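Local coordinates for periplasmic divalent cation tolerance protein CutA (Pyrococcus horikoshii, PDB 1UKU), which binds copper ions, is involved in resistance toward heavy metals, and assembles as a homotrimer whose further oligomerisation is probably driven by the metal, at the interface of chains A and B. Coordinates in Å, arbitrary orientation; residue numbers count along the deposited sequence, not the author numbering. Chains: chain A/B, periplasmic divalent cation tolerance protein CutA.

The interface of chains A and B. Residues chain A 87-89; chain B 62-63, 66, 80, 82.
The short strand 87-88 of chain A, with A:Asn89 in the loop just after it, runs antiparallel to the start of strand 81-84 of chain B and meets B:Ile80, in the loop just before that strand, and the N-terminal part of helix 62-72, part of the subunit contact that builds the CutA1-family trimer. A:Asp87 pairs with B:Arg82: the amide N of B:Arg82 gives its hydrogen to A:Asp87 O at 2.8 Å, while the return bond from A:Asp87 N is weak. The carboxylate of A:Asp87 also reaches the helix. Its CG lies anti to the backbone N (chi1 -154°), which carries A:Asp87 OD2 to the indole N-H of B:Trp62, 2.9 Å from NE1. The donor comes from above the carboxylate plane, and ring and carboxylate are turned 53° apart. Aspartate suits the place because its second oxygen, A:Asp87 OD1, accepts a hydrogen bond from A:Val88 N at 2.9 Å, so both ends of the group are tethered. Tryptophan supplies a donor on a broad ring: the methylenes B:Arg82 CD and B:Lys66 CB, from long chains suited to flanking an indole, lie toward the rim of opposite faces, and B:Trp62 CZ2 packs 3.8 Å from A:Asp87 CB. A:Asn89 continues the pairing through its side chain: its amide oxygen OD1, standing in for a backbone carbonyl, accepts a bent hydrogen bond from B:Ile80 N at 2.9 Å. A:Asn89 CG rests 3.8 Å from CG1 of the branched, apolar B:Ile80, the side chains crossing near a right angle. B:Lys66 lays its CD against A:Asn89 CA, and B:Lys66 NZ is held by B:Glu63 OE1 at 2.8 Å through the syn lone pair. B:Lys66 NZ stands 5.1 Å from A:Asp87 OD2, not in contact, where it may help balance the carboxylate's charge.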
# COMPACT_ATOMS: atom_id res chain seq x y z
N ASP A 87 1.25 2.66 -14.26
CA ASP A 87 0.52 3.67 -15.04
C ASP A 87 -0.20 4.60 -14.08
O ASP A 87 -0.46 4.25 -12.94
CB ASP A 87 -0.43 3.05 -16.07
CG ASP A 87 -0.70 3.97 -17.26
OD1 ASP A 87 -0.12 5.07 -17.36
OD2 ASP A 87 -1.49 3.64 -18.17
N VAL A 88 -0.47 5.81 -14.56
CA VAL A 88 -1.17 6.84 -13.78
C VAL A 88 -1.87 7.77 -14.75
O VAL A 88 -1.43 7.92 -15.91
CB VAL A 88 -0.17 7.59 -12.84
CG1 VAL A 88 0.93 8.20 -13.66
CG2 VAL A 88 -0.85 8.59 -11.96
N ASN A 89 -2.97 8.37 -14.32
CA ASN A 89 -3.64 9.39 -15.14
C ASN A 89 -2.72 10.56 -15.39
O ASN A 89 -2.03 11.05 -14.50
CB ASN A 89 -4.95 9.86 -14.55
CG ASN A 89 -4.82 10.36 -13.12
OD1 ASN A 89 -4.23 9.68 -12.26
ND2 ASN A 89 -5.42 11.52 -12.85
N TRP B 62 -8.07 -1.84 -16.97
CA TRP B 62 -7.41 -0.61 -16.50
C TRP B 62 -7.93 0.65 -17.18
O TRP B 62 -8.28 1.60 -16.52
CB TRP B 62 -5.90 -0.71 -16.66
CG TRP B 62 -5.17 0.58 -16.59
CD1 TRP B 62 -4.37 1.11 -17.54
CD2 TRP B 62 -5.13 1.49 -15.49
NE1 TRP B 62 -3.84 2.31 -17.12
CE2 TRP B 62 -4.31 2.58 -15.87
CE3 TRP B 62 -5.75 1.53 -14.23
CZ2 TRP B 62 -4.04 3.66 -15.02
CZ3 TRP B 62 -5.49 2.63 -13.40
CH2 TRP B 62 -4.65 3.67 -13.80
N GLU B 63 -7.93 0.71 -18.50
CA GLU B 63 -8.28 1.96 -19.17
C GLU B 63 -9.74 2.34 -18.92
O GLU B 63 -10.05 3.50 -18.68
CB GLU B 63 -7.97 1.92 -20.69
CG GLU B 63 -6.48 1.89 -21.02
CD GLU B 63 -5.70 3.10 -20.52
OE1 GLU B 63 -6.29 4.13 -20.13
OE2 GLU B 63 -4.45 3.00 -20.53
N LYS B 66 -9.92 3.51 -15.25
CA LYS B 66 -9.32 4.81 -15.10
C LYS B 66 -10.27 5.89 -15.60
O LYS B 66 -10.46 6.92 -14.94
CB LYS B 66 -8.01 4.88 -15.85
CG LYS B 66 -7.36 6.25 -15.74
CD LYS B 66 -6.06 6.38 -16.49
CE LYS B 66 -6.28 7.17 -17.72
NZ LYS B 66 -5.61 6.55 -18.84
N ILE B 80 -4.77 8.46 -9.73
CA ILE B 80 -5.28 7.17 -10.17
C ILE B 80 -4.08 6.32 -10.59
O ILE B 80 -3.61 6.40 -11.73
CB ILE B 80 -6.30 7.30 -11.33
CG1 ILE B 80 -7.32 8.38 -11.03
CG2 ILE B 80 -7.00 5.95 -11.56
CD1 ILE B 80 -8.26 8.68 -12.22
N ARG B 82 -1.89 2.85 -10.93
CA ARG B 82 -1.90 1.42 -11.22
C ARG B 82 -0.57 0.81 -10.79
O ARG B 82 0.49 1.24 -11.24
CB ARG B 82 -2.11 1.16 -12.71
CG ARG B 82 -1.81 -0.25 -13.16
CD ARG B 82 -2.10 -0.49 -14.59
NE ARG B 82 -1.53 -1.73 -15.03
CZ ARG B 82 -1.77 -2.30 -16.20
NH1 ARG B 82 -2.58 -1.74 -17.10
NH2 ARG B 82 -1.19 -3.46 -16.48